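Local coordinates for importin subunit beta-1 (Saccharomyces cerevisiae, PDB 5OWU), which carries proteins into the nucleus by associating with importin alpha, the adaptor that binds the classical nuclear localization signal of the cargo, at residues 209-213 with 250-255; 180-184 with 204-208; 222-226 with 258-262. The contacts are given in a common frame with arbitrary orientation. Residue numbers count along the deposited sequence, not the author numbering.

Contact 1 (209-213 with 250-255)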
loop_
_atom_site.group_PDB
_atom_site.type_symbol
_atom_site.label_atom_id
_atom_site.label_comp_id
_atom_site.label_asym_id
_atom_site.label_seq_id
_atom_site.Cartn_x
_atom_site.Cartn_y
_atom_site.Cartn_z
ATOM N N LEU A 209 18.252 12.231 -4.666
ATOM C CA LEU A 209 19.016 10.994 -4.843
ATOM C C LEU A 209 18.699 10.258 -6.145
ATOM O O LEU A 209 19.594 9.664 -6.758
ATOM C CB LEU A 209 18.787 10.073 -3.646
ATOM C CG LEU A 209 19.415 10.608 -2.357
ATOM C CD1 LEU A 209 19.125 9.682 -1.213
ATOM C CD2 LEU A 209 20.920 10.824 -2.484
ATOM N N ILE A 210 17.444 10.269 -6.593
ATOM C CA ILE A 210 17.111 9.489 -7.783
ATOM C C ILE A 210 17.704 10.079 -9.055
ATOM O O ILE A 210 17.697 9.409 -10.095
ATOM C CB ILE A 210 15.578 9.322 -7.894
ATOM C CG1 ILE A 210 15.091 8.426 -6.748
ATOM C CG2 ILE A 210 15.176 8.707 -9.232
ATOM C CD1 ILE A 210 13.642 7.981 -6.825
ATOM N N PHE A 211 18.256 11.291 -8.999
ATOM C CA PHE A 211 18.785 11.957 -10.185
ATOM C C PHE A 211 20.305 12.007 -10.233
ATOM O O PHE A 211 20.857 12.669 -11.117
ATOM C CB PHE A 211 18.222 13.375 -10.270
ATOM C CG PHE A 211 16.735 13.413 -10.380
ATOM C CD1 PHE A 211 16.111 13.098 -11.575
ATOM C CD2 PHE A 211 15.957 13.744 -9.287
ATOM C CE1 PHE A 211 14.736 13.125 -11.679
ATOM C CE2 PHE A 211 14.581 13.773 -9.386
ATOM C CZ PHE A 211 13.971 13.461 -10.585
ATOM N N ILE A 212 21.000 11.312 -9.334
ATOM C CA ILE A 212 22.445 11.446 -9.240
ATOM C C ILE A 212 23.152 10.118 -9.510
ATOM O O ILE A 212 24.279 9.928 -9.079
ATOM C CB ILE A 212 22.858 12.041 -7.879
ATOM C CG1 ILE A 212 22.597 11.059 -6.730
ATOM C CG2 ILE A 212 22.092 13.337 -7.612
ATOM C CD1 ILE A 212 23.210 11.493 -5.410
ATOM N N LYS A 213 22.502 9.195 -10.228
ATOM C CA LYS A 213 23.149 7.927 -10.569
ATOM C C LYS A 213 24.522 8.157 -11.187
ATOM O O LYS A 213 25.516 7.543 -10.781
ATOM C CB LYS A 213 22.272 7.125 -11.532
ATOM C CG LYS A 213 20.857 6.863 -11.046
ATOM C CD LYS A 213 20.544 5.373 -10.965
ATOM C CE LYS A 213 19.046 5.115 -11.092
ATOM N NZ LYS A 213 18.243 5.915 -10.124
ATOM N N LYS A 250 17.817 6.263 2.513
ATOM C CA LYS A 250 17.424 6.320 1.111
ATOM C C LYS A 250 18.581 5.918 0.202
ATOM O O LYS A 250 18.385 5.221 -0.804
ATOM C CB LYS A 250 16.925 7.720 0.772
ATOM C CG LYS A 250 15.677 7.716 -0.099
ATOM C CD LYS A 250 15.533 8.987 -0.930
ATOM C CE LYS A 250 14.264 8.967 -1.768
ATOM N NZ LYS A 250 14.221 7.772 -2.668
ATOM N N ILE A 251 19.797 6.344 0.543
ATOM C CA ILE A 251 20.972 5.954 -0.232
ATOM C C ILE A 251 21.173 4.451 -0.179
ATOM O O ILE A 251 21.552 3.831 -1.173
ATOM C CB ILE A 251 22.227 6.691 0.271
ATOM C CG1 ILE A 251 22.144 8.176 -0.088
ATOM C CG2 ILE A 251 23.494 6.069 -0.331
ATOM C CD1 ILE A 251 23.153 9.045 0.643
ATOM N N MET A 252 20.983 3.844 0.992
ATOM C CA MET A 252 21.142 2.396 1.085
ATOM C C MET A 252 20.128 1.696 0.191
ATOM O O MET A 252 20.473 0.762 -0.545
ATOM C CB MET A 252 20.992 1.951 2.541
ATOM C CG MET A 252 21.016 0.437 2.774
ATOM S SD MET A 252 22.615 -0.332 2.485
ATOM C CE MET A 252 23.616 0.493 3.736
ATOM N N SER A 253 18.876 2.160 0.216
ATOM C CA SER A 253 17.842 1.530 -0.598
ATOM C C SER A 253 18.119 1.688 -2.092
ATOM O O SER A 253 17.929 0.740 -2.862
ATOM C CB SER A 253 16.471 2.109 -0.236
ATOM O OG SER A 253 15.464 1.529 -1.041
ATOM N N LEU A 254 18.581 2.863 -2.524
ATOM C CA LEU A 254 18.755 3.131 -3.953
ATOM C C LEU A 254 20.103 2.675 -4.503
ATOM O O LEU A 254 20.194 2.255 -5.661
ATOM C CB LEU A 254 18.602 4.627 -4.224
ATOM C CG LEU A 254 17.192 5.199 -4.178
ATOM C CD1 LEU A 254 17.263 6.702 -4.405
ATOM C CD2 LEU A 254 16.310 4.535 -5.228
ATOM N N TYR A 255 21.154 2.773 -3.707
ATOM C CA TYR A 255 22.517 2.510 -4.142
ATOM C C TYR A 255 23.177 1.463 -3.257
ATOM O O TYR A 255 24.373 1.541 -2.983
ATOM C CB TYR A 255 23.329 3.805 -4.152
ATOM C CG TYR A 255 22.751 4.850 -5.076
ATOM C CD1 TYR A 255 22.841 4.704 -6.455
ATOM C CD2 TYR A 255 22.104 5.976 -4.576
ATOM C CE1 TYR A 255 22.304 5.647 -7.315
ATOM C CE2 TYR A 255 21.564 6.935 -5.437
ATOM C CZ TYR A 255 21.669 6.756 -6.802
ATOM O OH TYR A 255 21.147 7.685 -7.670
#
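L209 is the main bump here. It sits just past helix 195-208, where the chain turns toward the short helix 213-216, and its CA-to-CB bond points at helix 238-255. The hollow that receives it is lined by successive turns of that helix: L209 CD1 rests 3.6 Å from both K250 CB and I251 CG1, and L209 CB lies 3.8 Å from L254 CD1. L254 projects in the reverse sense, its CD1 reaching 3.6 Å from I210 CG1, so that the two leucines interlock. I210 also comes up to K250 at the margin, with I210 CD1 4.2 Å from K250 NZ.

The second large bump is Y255, near the end of its helix. Its ring reaches into the bend of 209-213, bordered by I212 CG1, 4.4 Å from Y255 CZ, and by K213 CG, 3.5 Å from Y255 OH. At the tip, Y255 OH donates a 2.7 Å hydrogen bond to L209 O. This joins the loop after the last helix of HEAT 5 to the second helix of HEAT 6, a link between neighbouring repeats of the HEAT solenoid. The chemistry implies a mainly apolar interface whose one hydrogen bond is directional: the tyrosine satisfies a carbonyl at the turn, and so ties the inter-repeat linker to the next repeat.

Contact 2 (180-184 with 204-208)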
loop_
_atom_site.group_PDB
_atom_site.type_symbol
_atom_site.label_atom_id
_atom_site.label_comp_id
_atom_site.label_asym_id
_atom_site.label_seq_id
_atom_site.Cartn_x
_atom_site.Cartn_y
_atom_site.Cartn_z
ATOM N N ILE A 180 23.278 20.673 -9.171
ATOM C CA ILE A 180 22.362 20.439 -8.061
ATOM C C ILE A 180 23.159 19.991 -6.846
ATOM O O ILE A 180 23.065 20.585 -5.763
ATOM C CB ILE A 180 21.282 19.417 -8.463
ATOM C CG1 ILE A 180 20.366 20.035 -9.523
ATOM C CG2 ILE A 180 20.474 18.940 -7.241
ATOM C CD1 ILE A 180 19.324 19.081 -10.077
ATOM N N LEU A 181 24.047 19.013 -7.038
ATOM C CA LEU A 181 24.801 18.516 -5.894
ATOM C C LEU A 181 25.674 19.613 -5.316
ATOM O O LEU A 181 25.722 19.796 -4.090
ATOM C CB LEU A 181 25.625 17.294 -6.285
ATOM C CG LEU A 181 24.827 15.990 -6.301
ATOM C CD1 LEU A 181 25.673 14.865 -6.857
ATOM C CD2 LEU A 181 24.307 15.624 -4.900
ATOM N N ILE A 182 26.307 20.414 -6.178
ATOM C CA ILE A 182 27.155 21.473 -5.648
ATOM C C ILE A 182 26.319 22.391 -4.783
ATOM O O ILE A 182 26.683 22.708 -3.645
ATOM C CB ILE A 182 27.860 22.244 -6.778
ATOM C CG1 ILE A 182 28.847 21.337 -7.507
ATOM C CG2 ILE A 182 28.602 23.441 -6.210
ATOM C CD1 ILE A 182 29.291 21.882 -8.847
ATOM N N ALA A 183 25.155 22.787 -5.288
ATOM C CA ALA A 183 24.343 23.717 -4.523
ATOM C C ALA A 183 23.880 23.069 -3.224
ATOM O O ALA A 183 23.888 23.708 -2.164
ATOM C CB ALA A 183 23.158 24.192 -5.368
ATOM N N ILE A 184 23.535 21.783 -3.271
ATOM C CA ILE A 184 22.959 21.157 -2.087
ATOM C C ILE A 184 24.040 20.890 -1.050
ATOM O O ILE A 184 23.907 21.268 0.121
ATOM C CB ILE A 184 22.204 19.870 -2.470
ATOM C CG1 ILE A 184 20.895 20.227 -3.181
ATOM C CG2 ILE A 184 21.926 19.008 -1.225
ATOM C CD1 ILE A 184 20.107 19.039 -3.664
ATOM N N ALA A 204 16.762 18.276 0.847
ATOM C CA ALA A 204 16.889 18.392 -0.600
ATOM C C ALA A 204 17.743 17.267 -1.174
ATOM O O ALA A 204 17.433 16.719 -2.235
ATOM C CB ALA A 204 17.481 19.752 -0.958
ATOM N N LEU A 205 18.831 16.914 -0.493
ATOM C CA LEU A 205 19.697 15.845 -0.977
ATOM C C LEU A 205 18.925 14.538 -1.081
ATOM O O LEU A 205 18.994 13.826 -2.103
ATOM C CB LEU A 205 20.898 15.694 -0.040
ATOM C CG LEU A 205 21.944 14.658 -0.429
ATOM C CD1 LEU A 205 22.506 14.964 -1.814
ATOM C CD2 LEU A 205 23.062 14.607 0.620
ATOM N N ALA A 206 18.178 14.211 -0.021
ATOM C CA ALA A 206 17.277 13.068 -0.067
ATOM C C ALA A 206 16.363 13.148 -1.284
ATOM O O ALA A 206 16.200 12.164 -2.014
ATOM C CB ALA A 206 16.457 12.997 1.220
ATOM N N ASP A 207 15.769 14.326 -1.527
ATOM C CA ASP A 207 14.897 14.481 -2.694
ATOM C C ASP A 207 15.646 14.249 -4.001
ATOM O O ASP A 207 15.051 13.803 -4.989
ATOM C CB ASP A 207 14.273 15.880 -2.726
ATOM C CG ASP A 207 13.244 16.094 -1.631
ATOM O OD1 ASP A 207 12.624 15.112 -1.180
ATOM O OD2 ASP A 207 13.056 17.257 -1.226
ATOM N N SER A 208 16.937 14.563 -4.035
ATOM C CA SER A 208 17.697 14.542 -5.275
ATOM C C SER A 208 18.239 13.165 -5.624
ATOM O O SER A 208 18.670 12.963 -6.768
ATOM C CB SER A 208 18.884 15.500 -5.173
ATOM O OG SER A 208 19.930 14.895 -4.430
#
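Helices 177-188 and 195-208 form the antiparallel hairpin of HEAT 5, and in these five-residue pieces the middle of the first meets the end of the second. Their axes approach to 10.4 Å, with the N-to-C directions 162° apart.

Start at A204. Its small methyl leaves room for the long m,t side chain of I184, whose CD1 stops 3.8 Å from A204 CB and equally 3.8 Å from A204 O. L205 comes next and meets two partners: its CB lies 3.7 Å from I184 CG2, and its CD1 is 3.6 Å from L181 CD2. Here the backbones draw closest, the CA atoms of I184 and L205 being 6.3 Å apart. L205 also packs on L225 and V229 of helix 219-233, so it belongs to the core between repeats as well. A206 and D207 lie on other sides of the helix, and D207 touches C163 of the preceding repeat. S208 ends the run, turned back toward the partner: its CB is 4.0 Å from I184 CD1 and 4.3 Å from I180 CG2. S208 OG bonds to L205 O at 2.7 Å within its own helix, which spends the hydroxyl locally.

On the other helix, L181 and I182 each pack on aromatic side chains of the Nup1 chain, so the hairpin's first helix lies beside the bound nucleoporin. The chemistry between the helices is mainly apolar, held by shape and burial with no polar pairing across it.

Contact 3 (222-226 with 258-262)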
loop_
_atom_site.group_PDB
_atom_site.type_symbol
_atom_site.label_atom_id
_atom_site.label_comp_id
_atom_site.label_asym_id
_atom_site.label_seq_id
_atom_site.Cartn_x
_atom_site.Cartn_y
_atom_site.Cartn_z
ATOM N N ARG A 222 31.126 9.949 -5.155
ATOM C CA ARG A 222 30.413 9.100 -4.203
ATOM C C ARG A 222 31.079 9.147 -2.830
ATOM O O ARG A 222 30.411 9.305 -1.801
ATOM C CB ARG A 222 30.360 7.668 -4.743
ATOM C CG ARG A 222 29.499 6.711 -3.944
ATOM C CD ARG A 222 29.496 5.311 -4.550
ATOM N NE ARG A 222 30.841 4.772 -4.785
ATOM C CZ ARG A 222 31.318 4.361 -5.963
ATOM N NH1 ARG A 222 30.577 4.398 -7.061
ATOM N NH2 ARG A 222 32.554 3.891 -6.046
ATOM N N ASN A 223 32.405 9.009 -2.802
ATOM C CA ASN A 223 33.141 9.076 -1.546
ATOM C C ASN A 223 32.888 10.399 -0.841
ATOM O O ASN A 223 32.568 10.427 0.352
ATOM C CB ASN A 223 34.644 8.888 -1.792
ATOM C CG ASN A 223 35.020 7.444 -2.100
ATOM O OD1 ASN A 223 34.239 6.526 -1.879
ATOM N ND2 ASN A 223 36.235 7.242 -2.607
ATOM N N TYR A 224 33.026 11.516 -1.565
ATOM C CA TYR A 224 32.857 12.816 -0.919
ATOM C C TYR A 224 31.440 12.991 -0.383
ATOM O O TYR A 224 31.243 13.445 0.754
ATOM C CB TYR A 224 33.192 13.943 -1.895
ATOM C CG TYR A 224 32.985 15.319 -1.304
ATOM C CD1 TYR A 224 33.847 15.813 -0.338
ATOM C CD2 TYR A 224 31.926 16.125 -1.708
ATOM C CE1 TYR A 224 33.667 17.065 0.211
ATOM C CE2 TYR A 224 31.738 17.382 -1.163
ATOM C CZ TYR A 224 32.611 17.847 -0.202
ATOM O OH TYR A 224 32.435 19.098 0.345
ATOM N N LEU A 225 30.435 12.650 -1.191
ATOM C CA LEU A 225 29.052 12.780 -0.741
ATOM C C LEU A 225 28.793 11.935 0.506
ATOM O O LEU A 225 28.170 12.400 1.469
ATOM C CB LEU A 225 28.096 12.382 -1.863
ATOM C CG LEU A 225 26.608 12.560 -1.529
ATOM C CD1 LEU A 225 26.325 13.987 -1.093
ATOM C CD2 LEU A 225 25.715 12.196 -2.698
ATOM N N MET A 226 29.247 10.678 0.497
ATOM C CA MET A 226 29.035 9.818 1.661
ATOM C C MET A 226 29.749 10.372 2.886
ATOM O O MET A 226 29.225 10.306 4.004
ATOM C CB MET A 226 29.509 8.394 1.364
ATOM C CG MET A 226 28.616 7.645 0.369
ATOM S SD MET A 226 26.934 7.488 0.986
ATOM C CE MET A 226 27.146 6.215 2.237
ATOM N N PHE A 258 26.699 0.014 -3.921
ATOM C CA PHE A 258 27.915 0.775 -3.660
ATOM C C PHE A 258 28.248 0.902 -2.174
ATOM O O PHE A 258 29.193 1.617 -1.826
ATOM C CB PHE A 258 27.800 2.182 -4.258
ATOM C CG PHE A 258 27.640 2.208 -5.749
ATOM C CD1 PHE A 258 28.682 1.825 -6.580
ATOM C CD2 PHE A 258 26.462 2.658 -6.322
ATOM C CE1 PHE A 258 28.541 1.866 -7.960
ATOM C CE2 PHE A 258 26.315 2.706 -7.699
ATOM C CZ PHE A 258 27.353 2.313 -8.518
ATOM N N MET A 259 27.512 0.234 -1.290
ATOM C CA MET A 259 27.637 0.524 0.136
ATOM C C MET A 259 28.685 -0.306 0.879
ATOM O O MET A 259 28.983 0.010 2.037
ATOM C CB MET A 259 26.285 0.326 0.816
ATOM C CG MET A 259 25.255 1.379 0.416
ATOM S SD MET A 259 25.725 3.052 0.913
ATOM C CE MET A 259 26.380 3.720 -0.622
ATOM N N LYS A 260 29.241 -1.354 0.280
ATOM C CA LYS A 260 30.139 -2.220 1.048
ATOM C C LYS A 260 31.322 -1.456 1.637
ATOM O O LYS A 260 31.584 -1.601 2.843
ATOM C CB LYS A 260 30.597 -3.395 0.172
ATOM C CG LYS A 260 31.309 -4.517 0.928
ATOM C CD LYS A 260 31.769 -5.608 -0.028
ATOM C CE LYS A 260 32.380 -6.784 0.712
ATOM N NZ LYS A 260 33.134 -7.679 -0.208
ATOM N N PRO A 261 32.049 -0.623 0.886
ATOM C CA PRO A 261 33.184 0.089 1.503
ATOM C C PRO A 261 32.772 1.046 2.609
ATOM O O PRO A 261 33.488 1.176 3.610
ATOM C CB PRO A 261 33.819 0.835 0.319
ATOM C CG PRO A 261 33.299 0.150 -0.904
ATOM C CD PRO A 261 31.930 -0.325 -0.551
ATOM N N TYR A 262 31.635 1.725 2.461
ATOM C CA TYR A 262 31.202 2.657 3.498
ATOM C C TYR A 262 30.733 1.910 4.737
ATOM O O TYR A 262 30.969 2.358 5.865
ATOM C CB TYR A 262 30.108 3.577 2.947
ATOM C CG TYR A 262 30.524 4.167 1.622
ATOM C CD1 TYR A 262 31.505 5.149 1.557
ATOM C CD2 TYR A 262 29.979 3.704 0.432
ATOM C CE1 TYR A 262 31.916 5.672 0.339
ATOM C CE2 TYR A 262 30.384 4.223 -0.791
ATOM C CZ TYR A 262 31.351 5.204 -0.828
ATOM O OH TYR A 262 31.757 5.723 -2.035
#
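Between consecutive HEAT repeats, the first helix of HEAT 6 packs on the turn that leads into, and the start of, the first helix of HEAT 7, and Y262, R222 and M226 bury most of the surface. Y262 is the centrepiece. M226 lies over one face of its ring: M226 CG is 3.8 Å from the ring centroid, a CH-pi contact almost on the ring normal, and M226 SD, 4.9 Å from the centroid, adds a Met-aromatic contact. The end of M226 then carries on to the other methionine, with M226 CE 3.7 Å from M259 SD.

R222 stretches across from the same helix, one turn earlier. One face of its guanidinium lies against F258, with R222 NH1 3.2 Å from F258 CD1, while NH1 is hydrogen-bonded to M216 O. The Nup1 chain lies alongside: one of its aromatic rings meets Y262 edge-to-face, and M226 and N223 pack on aromatic side chains of it, so this inter-repeat seam contributes to the nucleoporin-binding surface. At the hydroxyl of Y262 the polar chemistry converges: R222 NE donates to Y262 OH at 3.1 Å, and Y262 OH in turn donates to N223 OD1 at 2.6 Å.

Overall arrangement
Along the chain contact 2 closes first, within the hairpin of HEAT 5; contacts 1 and 3 then alternate their segments, 209-213, 222-226, 250-255 and 258-262, stepping from just after HEAT 5 through HEAT 6 to the start of HEAT 7. Their centres lie about 12 Å (1 to 2), 11 Å (1 to 3) and 16 Å (2 to 3) apart, on the same side of the chain's centre. Helix 219-233 bridges them: L225 touches L205 of contact 2 and I212 of contact 1, and M226 meets I251. Apolar packing thus continues from HEAT 5 to HEAT 7, and Nup1 packs on residues of contacts 2 and 3 along this solenoid.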